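Resiniferatoxin-binding, phosphotriesterase-related protein (Rhodobacter sphaeroides 2.4.1, PDB 3K2G) is a binuclear zinc TIM-barrel protein of the phosphotriesterase family, named for resiniferatoxin binding and probably acting as a phosphoric diester hydrolase. Local coordinates at residues A59-I63 and E64-E68; E156-A159 and E160-G164; G289-H293 and G294-R298. All blocks are in the same frame, centred on the assembly; numbering follows the deposited sequence.

Contact 1: A59-I63 and E64-E68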
ATOM      1  N   ALA B  59       7.510 -36.697 -23.436  1.00 34.96           N
ATOM      2  CA  ALA B  59       6.102 -37.079 -23.493  1.00 33.68           C
ATOM      3  C   ALA B  59       5.195 -36.098 -24.228  1.00 32.10           C
ATOM      4  O   ALA B  59       5.452 -34.896 -24.265  1.00 32.18           O
ATOM      5  CB  ALA B  59       5.567 -37.295 -22.076  1.00 34.37           C
ATOM      6  N   PRO B  60       4.112 -36.611 -24.830  1.00 29.80           N
ATOM      7  CA  PRO B  60       3.174 -35.752 -25.551  1.00 28.28           C
ATOM      8  C   PRO B  60       2.270 -35.095 -24.509  1.00 26.96           C
ATOM      9  O   PRO B  60       2.234 -35.534 -23.357  1.00 24.78           O
ATOM     10  CB  PRO B  60       2.421 -36.740 -26.429  1.00 28.89           C
ATOM     11  CG  PRO B  60       2.323 -37.945 -25.537  1.00 29.81           C
ATOM     12  CD  PRO B  60       3.711 -38.027 -24.921  1.00 30.09           C
ATOM     13  N   ILE B  61       1.548 -34.047 -24.891  1.00 24.62           N
ATOM     14  CA  ILE B  61       0.672 -33.400 -23.926  1.00 25.06           C
ATOM     15  C   ILE B  61      -0.551 -34.275 -23.672  1.00 24.89           C
ATOM     16  O   ILE B  61      -1.271 -34.640 -24.602  1.00 24.68           O
ATOM     17  CB  ILE B  61       0.191 -32.013 -24.414  1.00 24.84           C
ATOM     18  CG1 ILE B  61       1.386 -31.070 -24.581  1.00 24.13           C
ATOM     19  CG2 ILE B  61      -0.791 -31.425 -23.410  1.00 25.13           C
ATOM     20  CD1 ILE B  61       1.035 -29.763 -25.260  1.00 25.22           C
ATOM     21  N   SER B  62      -0.767 -34.623 -22.407  1.00 23.23           N
ATOM     22  CA  SER B  62      -1.914 -35.433 -22.012  1.00 21.49           C
ATOM     23  C   SER B  62      -2.460 -34.861 -20.708  1.00 19.99           C
ATOM     24  O   SER B  62      -1.712 -34.285 -19.918  1.00 16.28           O
ATOM     25  CB  SER B  62      -1.509 -36.897 -21.797  1.00 23.60           C
ATOM     26  OG  SER B  62      -0.658 -37.031 -20.671  1.00 25.68           O
ATOM     27  N   ILE B  63      -3.759 -35.032 -20.485  1.00 18.91           N
ATOM     28  CA  ILE B  63      -4.416 -34.518 -19.286  1.00 19.32           C
ATOM     29  C   ILE B  63      -3.698 -34.888 -17.985  1.00 21.65           C
ATOM     30  O   ILE B  63      -3.714 -34.123 -17.012  1.00 20.55           O
ATOM     31  CB  ILE B  63      -5.894 -35.008 -19.222  1.00 20.06           C
ATOM     32  CG1 ILE B  63      -6.632 -34.323 -18.070  1.00 17.51           C
ATOM     33  CG2 ILE B  63      -5.953 -36.528 -19.051  1.00 18.29           C
ATOM     34  CD1 ILE B  63      -8.116 -34.623 -18.052  1.00 15.32           C
ATOM     35  N   GLU B  64      -3.052 -36.051 -17.977  1.00 22.20           N
ATOM     36  CA  GLU B  64      -2.348 -36.537 -16.794  1.00 24.13           C
ATOM     37  C   GLU B  64      -1.125 -35.742 -16.349  1.00 23.35           C
ATOM     38  O   GLU B  64      -0.705 -35.860 -15.197  1.00 22.50           O
ATOM     39  CB  GLU B  64      -1.928 -38.000 -16.991  1.00 26.95           C
ATOM     40  CG  GLU B  64      -3.077 -38.975 -17.198  1.00 30.99           C
ATOM     41  CD  GLU B  64      -3.594 -38.994 -18.627  1.00 33.86           C
ATOM     42  OE1 GLU B  64      -2.905 -38.455 -19.520  1.00 32.92           O
ATOM     43  OE2 GLU B  64      -4.684 -39.567 -18.859  1.00 33.33           O
ATOM     44  N   ILE B  65      -0.543 -34.944 -17.238  1.00 22.21           N
ATOM     45  CA  ILE B  65       0.647 -34.180 -16.864  1.00 22.08           C
ATOM     46  C   ILE B  65       0.504 -32.661 -16.946  1.00 20.67           C
ATOM     47  O   ILE B  65       1.501 -31.945 -16.889  1.00 20.55           O
ATOM     48  CB  ILE B  65       1.876 -34.598 -17.725  1.00 24.39           C
ATOM     49  CG1 ILE B  65       1.641 -34.245 -19.197  1.00 25.14           C
ATOM     50  CG2 ILE B  65       2.108 -36.099 -17.601  1.00 25.31           C
ATOM     51  CD1 ILE B  65       2.834 -34.531 -20.082  1.00 26.10           C
ATOM     52  N   LEU B  66      -0.725 -32.164 -17.060  1.00 18.67           N
ATOM     53  CA  LEU B  66      -0.940 -30.727 -17.168  1.00 19.95           C
ATOM     54  C   LEU B  66      -0.451 -29.924 -15.965  1.00 19.81           C
ATOM     55  O   LEU B  66       0.067 -28.814 -16.127  1.00 20.83           O
ATOM     56  CB  LEU B  66      -2.418 -30.428 -17.424  1.00 17.25           C
ATOM     57  CG  LEU B  66      -2.945 -30.966 -18.761  1.00 18.95           C
ATOM     58  CD1 LEU B  66      -4.397 -30.579 -18.920  1.00 15.67           C
ATOM     59  CD2 LEU B  66      -2.111 -30.421 -19.912  1.00 17.18           C
ATOM     60  N   SER B  67      -0.615 -30.472 -14.766  1.00 18.87           N
ATOM     61  CA  SER B  67      -0.160 -29.779 -13.566  1.00 19.12           C
ATOM     62  C   SER B  67       1.341 -29.509 -13.652  1.00 19.84           C
ATOM     63  O   SER B  67       1.785 -28.370 -13.479  1.00 18.28           O
ATOM     64  CB  SER B  67      -0.463 -30.601 -12.312  1.00 18.96           C
ATOM     65  OG  SER B  67       0.090 -29.976 -11.165  1.00 16.27           O
ATOM     66  N   GLU B  68       2.119 -30.556 -13.925  1.00 21.22           N
ATOM     67  CA  GLU B  68       3.567 -30.421 -14.042  1.00 21.90           C
ATOM     68  C   GLU B  68       3.940 -29.428 -15.146  1.00 20.83           C
ATOM     69  O   GLU B  68       4.840 -28.608 -14.966  1.00 19.12           O
ATOM     70  CB  GLU B  68       4.223 -31.781 -14.329  1.00 24.58           C
ATOM     71  CG  GLU B  68       4.354 -32.719 -13.124  1.00 28.56           C
ATOM     72  CD  GLU B  68       5.146 -32.112 -11.976  1.00 30.00           C
ATOM     73  OE1 GLU B  68       6.229 -31.543 -12.219  1.00 32.67           O
ATOM     74  OE2 GLU B  68       4.687 -32.211 -10.823  1.00 31.63           O
TER
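Ser62 and Glu64 meet where the chain turns from a loop into a helix, and the glutamate side chain can be followed atom by atom. Its CB lies 4.0 Å from Ser62 OG. CG stands beside the backbone N, and a bend at chi2 (81°) swings the chain back toward the preceding residues. CD then passes 3.4 Å from Ile63 CG2. At the tip the two oxygens diverge: OE2 rests against that methyl, while OE1 accepts a hydrogen bond from Ser62 OG at 2.9 Å, met nearly along the C-O axis.

A backbone bond closes the turn. Ile65 N donates to Ser62 O at 3.0 Å with a nearly straight N-H...O angle of 167°, the donor standing above the carbonyl plane. Ile65 occupies the N-cap position. Its CG1 lies between backbone N and carbonyl carbon (chi1 65°), and CD1 reaches 3.5 Å from Pro60 O. Leu66 CD2 packs on Ile61 CG2 at 3.9 Å, the two side chains crossing at about a right angle.

Arg313 of the second subunit packs on Ile63 and Glu64, and Leu66 meets its own counterpart there. The turn thus links helix 54-58, whose Leu56 touches Ile65, to helix 66-70 within a subunit interface.

Contact 2: E156-A159 and E160-G164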
ATOM      1  N   GLU B 156      13.655  -4.417 -45.532  1.00 21.58           N
ATOM      2  CA  GLU B 156      12.927  -5.682 -45.638  1.00 21.83           C
ATOM      3  C   GLU B 156      11.477  -5.489 -45.243  1.00 20.78           C
ATOM      4  O   GLU B 156      10.570  -6.004 -45.897  1.00 19.78           O
ATOM      5  CB  GLU B 156      13.542  -6.761 -44.733  1.00 24.64           C
ATOM      6  CG  GLU B 156      15.015  -7.032 -44.993  1.00 29.09           C
ATOM      7  CD  GLU B 156      15.553  -8.215 -44.204  1.00 31.94           C
ATOM      8  OE1 GLU B 156      15.194  -8.366 -43.013  1.00 30.46           O
ATOM      9  OE2 GLU B 156      16.348  -8.990 -44.778  1.00 33.41           O
ATOM     10  N   ILE B 157      11.267  -4.750 -44.157  1.00 20.19           N
ATOM     11  CA  ILE B 157       9.926  -4.491 -43.649  1.00 20.43           C
ATOM     12  C   ILE B 157       9.104  -3.651 -44.626  1.00 19.92           C
ATOM     13  O   ILE B 157       7.915  -3.905 -44.835  1.00 18.65           O
ATOM     14  CB  ILE B 157       9.994  -3.792 -42.267  1.00 21.82           C
ATOM     15  CG1 ILE B 157      10.591  -4.760 -41.240  1.00 21.99           C
ATOM     16  CG2 ILE B 157       8.604  -3.342 -41.830  1.00 21.22           C
ATOM     17  CD1 ILE B 157      10.865  -4.149 -39.881  1.00 24.15           C
ATOM     18  N   VAL B 158       9.740  -2.654 -45.226  1.00 21.08           N
ATOM     19  CA  VAL B 158       9.055  -1.793 -46.189  1.00 21.55           C
ATOM     20  C   VAL B 158       8.597  -2.615 -47.395  1.00 21.77           C
ATOM     21  O   VAL B 158       7.510  -2.398 -47.932  1.00 19.55           O
ATOM     22  CB  VAL B 158       9.985  -0.661 -46.688  1.00 21.54           C
ATOM     23  CG1 VAL B 158       9.322   0.101 -47.831  1.00 23.90           C
ATOM     24  CG2 VAL B 158      10.313   0.280 -45.547  1.00 22.36           C
ATOM     25  N   ALA B 159       9.434  -3.557 -47.817  1.00 22.03           N
ATOM     26  CA  ALA B 159       9.119  -4.405 -48.960  1.00 23.43           C
ATOM     27  C   ALA B 159       7.912  -5.306 -48.700  1.00 23.18           C
ATOM     28  O   ALA B 159       7.135  -5.588 -49.610  1.00 23.46           O
ATOM     29  CB  ALA B 159      10.340  -5.248 -49.333  1.00 25.16           C
ATOM     30  N   GLU B 160       7.752  -5.751 -47.457  1.00 23.68           N
ATOM     31  CA  GLU B 160       6.635  -6.622 -47.103  1.00 23.91           C
ATOM     32  C   GLU B 160       5.345  -5.826 -46.938  1.00 24.02           C
ATOM     33  O   GLU B 160       4.249  -6.371 -47.033  1.00 24.26           O
ATOM     34  CB  GLU B 160       6.951  -7.385 -45.814  1.00 25.58           C
ATOM     35  CG  GLU B 160       8.293  -8.088 -45.862  1.00 25.83           C
ATOM     36  CD  GLU B 160       8.539  -8.992 -44.673  1.00 28.39           C
ATOM     37  OE1 GLU B 160       8.301  -8.564 -43.522  1.00 25.08           O
ATOM     38  OE2 GLU B 160       8.989 -10.133 -44.894  1.00 30.55           O
ATOM     39  N   ALA B 161       5.481  -4.528 -46.689  1.00 24.44           N
ATOM     40  CA  ALA B 161       4.320  -3.664 -46.529  1.00 24.08           C
ATOM     41  C   ALA B 161       3.804  -3.186 -47.883  1.00 23.48           C
ATOM     42  O   ALA B 161       2.611  -2.958 -48.049  1.00 21.42           O
ATOM     43  CB  ALA B 161       4.680  -2.455 -45.660  1.00 23.70           C
ATOM     44  N   LEU B 162       4.701  -3.047 -48.856  1.00 24.39           N
ATOM     45  CA  LEU B 162       4.303  -2.544 -50.166  1.00 24.66           C
ATOM     46  C   LEU B 162       4.183  -3.572 -51.291  1.00 26.77           C
ATOM     47  O   LEU B 162       3.331  -3.424 -52.171  1.00 25.08           O
ATOM     48  CB  LEU B 162       5.273  -1.440 -50.599  1.00 25.43           C
ATOM     49  CG  LEU B 162       5.504  -0.286 -49.613  1.00 24.81           C
ATOM     50  CD1 LEU B 162       6.593   0.626 -50.160  1.00 25.43           C
ATOM     51  CD2 LEU B 162       4.206   0.494 -49.386  1.00 24.42           C
ATOM     52  N   GLU B 163       5.023  -4.605 -51.264  1.00 26.87           N
ATOM     53  CA  GLU B 163       5.014  -5.628 -52.311  1.00 29.01           C
ATOM     54  C   GLU B 163       4.389  -6.962 -51.922  1.00 28.11           C
ATOM     55  O   GLU B 163       3.351  -7.355 -52.456  1.00 27.62           O
ATOM     56  CB  GLU B 163       6.439  -5.885 -52.786  1.00 31.33           C
ATOM     57  CG  GLU B 163       7.186  -4.635 -53.186  1.00 37.71           C
ATOM     58  CD  GLU B 163       8.629  -4.921 -53.525  1.00 40.36           C
ATOM     59  OE1 GLU B 163       8.868  -5.679 -54.490  1.00 44.35           O
ATOM     60  OE2 GLU B 163       9.522  -4.397 -52.826  1.00 42.59           O
ATOM     61  N   GLY B 164       5.041  -7.662 -51.004  1.00 27.65           N
ATOM     62  CA  GLY B 164       4.547  -8.954 -50.569  1.00 27.43           C
ATOM     63  C   GLY B 164       5.471  -9.566 -49.544  1.00 27.35           C
ATOM     64  O   GLY B 164       6.515  -8.998 -49.234  1.00 26.08           O
TER
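Chi1 of Val158 (172°) sets CG1 beside its own carbonyl carbon, and chi1 of Leu162 (-53°) places CG beside the backbone N; the two branches therefore meet one turn apart, CG1 to CD1 at 3.6 Å. This is an i to i+4 pair on the last turns of helix 150-162, in a TIM-barrel fold, and the side chains lie alongside each other, pointing the same way. In the backbone, Leu162 N donates to Val158 O at 3.0 Å, and Leu162 CG sits 3.4 Å from the same oxygen. Val158, with Ile157 and Ala161, also packs against helix 186-202, through Ala198, Arg201 and Thr202.

Glu160 follows a different path. Its chain, extended beyond CG, brings CG to 3.1 Å from Glu156 O, the carbonyl that also accepts from Glu160 N. At the tip, OE2 forms salt bridges with Arg113 and Arg109, so two guanidinium groups would be expected to stabilise its negative charge. Glu156 OE1 is hydrogen-bonded to Tyr135 OH and lies 6.7 Å from Glu160 OE2, so the two carboxylates do not touch.

Several backbone donors are shared between carbonyls. Glu160 N adds a weak bond to Ile157 O, and Ala161 N has two weak bonds, to Ile157 O and Val158 O. Gly164, nearly fully extended, is the first residue to leave helical geometry. The closing turn converges on Ala159 O, which accepts from Glu163 N at 2.9 Å and from Gly164 N at 3.3 Å; the glycine N lies in the carbonyl plane, whereas the Glu163 donor is tilted 34° from it.

Contact 3: G289-H293 and G294-R298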
ATOM      1  N   GLY B 289      -7.170   0.764 -12.515  1.00 23.36           N
ATOM      2  CA  GLY B 289      -6.367   1.902 -12.111  1.00 23.44           C
ATOM      3  C   GLY B 289      -5.938   2.739 -13.300  1.00 23.39           C
ATOM      4  O   GLY B 289      -6.068   3.963 -13.283  1.00 21.12           O
ATOM      5  N   LEU B 290      -5.418   2.088 -14.335  1.00 22.54           N
ATOM      6  CA  LEU B 290      -4.997   2.825 -15.515  1.00 23.13           C
ATOM      7  C   LEU B 290      -6.176   3.646 -16.026  1.00 23.78           C
ATOM      8  O   LEU B 290      -6.015   4.813 -16.379  1.00 23.60           O
ATOM      9  CB  LEU B 290      -4.492   1.867 -16.600  1.00 22.79           C
ATOM     10  CG  LEU B 290      -3.074   1.319 -16.397  1.00 22.98           C
ATOM     11  CD1 LEU B 290      -2.810   0.218 -17.411  1.00 22.84           C
ATOM     12  CD2 LEU B 290      -2.043   2.445 -16.548  1.00 22.26           C
ATOM     13  N   ALA B 291      -7.362   3.045 -16.042  1.00 23.47           N
ATOM     14  CA  ALA B 291      -8.563   3.744 -16.501  1.00 25.30           C
ATOM     15  C   ALA B 291      -8.885   4.925 -15.586  1.00 26.19           C
ATOM     16  O   ALA B 291      -9.184   6.024 -16.063  1.00 25.39           O
ATOM     17  CB  ALA B 291      -9.745   2.787 -16.554  1.00 25.94           C
ATOM     18  N   ASP B 292      -8.818   4.693 -14.275  1.00 26.79           N
ATOM     19  CA  ASP B 292      -9.090   5.734 -13.283  1.00 28.93           C
ATOM     20  C   ASP B 292      -8.208   6.949 -13.520  1.00 27.26           C
ATOM     21  O   ASP B 292      -8.578   8.071 -13.184  1.00 25.90           O
ATOM     22  CB  ASP B 292      -8.839   5.224 -11.857  1.00 33.20           C
ATOM     23  CG  ASP B 292      -9.928   4.291 -11.364  1.00 37.60           C
ATOM     24  OD1 ASP B 292     -11.119   4.618 -11.547  1.00 40.37           O
ATOM     25  OD2 ASP B 292      -9.597   3.239 -10.775  1.00 40.75           O
ATOM     26  N   HIS B 293      -7.031   6.720 -14.089  1.00 25.57           N
ATOM     27  CA  HIS B 293      -6.117   7.816 -14.352  1.00 26.96           C
ATOM     28  C   HIS B 293      -6.265   8.420 -15.746  1.00 25.18           C
ATOM     29  O   HIS B 293      -5.483   9.284 -16.134  1.00 26.09           O
ATOM     30  CB  HIS B 293      -4.685   7.357 -14.109  1.00 30.05           C
ATOM     31  CG  HIS B 293      -4.424   6.953 -12.691  1.00 33.44           C
ATOM     32  ND1 HIS B 293      -4.609   7.811 -11.627  1.00 34.52           N
ATOM     33  CD2 HIS B 293      -4.000   5.782 -12.161  1.00 34.38           C
ATOM     34  CE1 HIS B 293      -4.307   7.186 -10.503  1.00 33.77           C
ATOM     35  NE2 HIS B 293      -3.935   5.953 -10.800  1.00 35.43           N
ATOM     36  N   GLY B 294      -7.264   7.958 -16.493  1.00 24.05           N
ATOM     37  CA  GLY B 294      -7.515   8.494 -17.822  1.00 22.85           C
ATOM     38  C   GLY B 294      -6.761   7.869 -18.985  1.00 23.12           C
ATOM     39  O   GLY B 294      -6.608   8.501 -20.034  1.00 22.53           O
ATOM     40  N   TYR B 295      -6.300   6.633 -18.826  1.00 21.05           N
ATOM     41  CA  TYR B 295      -5.557   5.976 -19.894  1.00 19.64           C
ATOM     42  C   TYR B 295      -6.273   4.781 -20.511  1.00 20.31           C
ATOM     43  O   TYR B 295      -5.632   3.895 -21.073  1.00 15.85           O
ATOM     44  CB  TYR B 295      -4.194   5.539 -19.373  1.00 19.56           C
ATOM     45  CG  TYR B 295      -3.381   6.696 -18.852  1.00 20.55           C
ATOM     46  CD1 TYR B 295      -2.919   7.688 -19.712  1.00 19.76           C
ATOM     47  CD2 TYR B 295      -3.115   6.823 -17.493  1.00 18.88           C
ATOM     48  CE1 TYR B 295      -2.211   8.786 -19.225  1.00 21.06           C
ATOM     49  CE2 TYR B 295      -2.411   7.913 -16.998  1.00 21.14           C
ATOM     50  CZ  TYR B 295      -1.965   8.888 -17.865  1.00 19.59           C
ATOM     51  OH  TYR B 295      -1.283   9.972 -17.368  1.00 20.06           O
ATOM     52  N   LEU B 296      -7.599   4.766 -20.424  1.00 19.45           N
ATOM     53  CA  LEU B 296      -8.380   3.663 -20.975  1.00 20.19           C
ATOM     54  C   LEU B 296      -8.167   3.452 -22.472  1.00 20.17           C
ATOM     55  O   LEU B 296      -8.135   2.312 -22.938  1.00 19.34           O
ATOM     56  CB  LEU B 296      -9.876   3.877 -20.712  1.00 21.07           C
ATOM     57  CG  LEU B 296     -10.840   2.837 -21.304  1.00 22.43           C
ATOM     58  CD1 LEU B 296     -10.552   1.467 -20.706  1.00 23.13           C
ATOM     59  CD2 LEU B 296     -12.288   3.252 -21.025  1.00 22.65           C
ATOM     60  N   ASP B 297      -8.018   4.534 -23.232  1.00 18.67           N
ATOM     61  CA  ASP B 297      -7.848   4.381 -24.670  1.00 19.40           C
ATOM     62  C   ASP B 297      -6.494   3.841 -25.090  1.00 17.74           C
ATOM     63  O   ASP B 297      -6.221   3.720 -26.282  1.00 18.99           O
ATOM     64  CB  ASP B 297      -8.116   5.702 -25.410  1.00 20.15           C
ATOM     65  CG  ASP B 297      -7.152   6.806 -25.023  1.00 24.30           C
ATOM     66  OD1 ASP B 297      -5.957   6.527 -24.765  1.00 21.93           O
ATOM     67  OD2 ASP B 297      -7.594   7.975 -24.999  1.00 28.34           O
ATOM     68  N   ARG B 298      -5.648   3.516 -24.119  1.00 17.25           N
ATOM     69  CA  ARG B 298      -4.323   2.988 -24.418  1.00 17.07           C
ATOM     70  C   ARG B 298      -4.207   1.511 -24.018  1.00 17.18           C
ATOM     71  O   ARG B 298      -3.160   0.884 -24.207  1.00 16.00           O
ATOM     72  CB  ARG B 298      -3.266   3.800 -23.669  1.00 20.49           C
ATOM     73  CG  ARG B 298      -2.174   4.395 -24.555  1.00 25.85           C
ATOM     74  CD  ARG B 298      -2.568   5.728 -25.171  1.00 21.20           C
ATOM     75  NE  ARG B 298      -3.633   5.616 -26.160  1.00 18.33           N
ATOM     76  CZ  ARG B 298      -3.439   5.527 -27.475  1.00 19.32           C
ATOM     77  NH1 ARG B 298      -4.481   5.430 -28.283  1.00 15.29           N
ATOM     78  NH2 ARG B 298      -2.207   5.541 -27.980  1.00 15.11           N
TER
HETATM   79  O   HOH W   1      -3.026  10.809 -15.116  1.00 24.13           O
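A Schellman motif ends helix 280-292: Gly294, taking positive phi (87°) at the C' position, sends the chain out of the helix while Tyr295 N donates back to Leu290 O at 3.1 Å. The inner bond runs from Gly294 N to Ala291 O at 2.8 Å, with the donor above the carbonyl plane.

Leu296, just past the turn, brings its CB to 4.3 Å from Ala291 CB in the last helical turn, an apolar contact across the motif. Tyr295 folds back with CG beside its backbone N (chi1 -59°), which brings the ring against the His293 carbonyl. His293 O lies over one ring face, 3.5 Å from Tyr295 CE2, and His293 CB touches the same carbon at 3.7 Å. A water donates to both His293 O and Tyr295 OH, tying the ring's far end to the turn; the hydroxyl also bonds to Gln254. Tyr295 further packs on Ala250 and Ala253 of helix 246-255, and on Thr251 of the third subunit.

Beyond it, Arg298 NE forms a salt bridge with Asp297 OD1 at 2.9 Å, approached from above the carboxylate plane. At the helix end, these bonds imply that the last carbonyls are satisfied by different donors: backbone N-H for Leu290 O and Ala291 O, water for His293 O.

From the N terminus, the three contacts come in series, with none nested in or crossing another, and each joins adjoining pieces of chain. Contact 1 closes the short loop between helices 54-58 and 66-70, facing a second subunit. Contact 2 finishes helix 150-162, ahead of strand 175-178, with its packing directed to helix 186-202. Contact 3 ends helix 280-292 and leads straight into barrel strand 299-301. The contacts are widely spread: contacts 1 and 2 have centres 41 Å apart on opposite sides of the chain's centre, and contacts 2 and 3 approach no nearer than about 20 Å between nearest atoms.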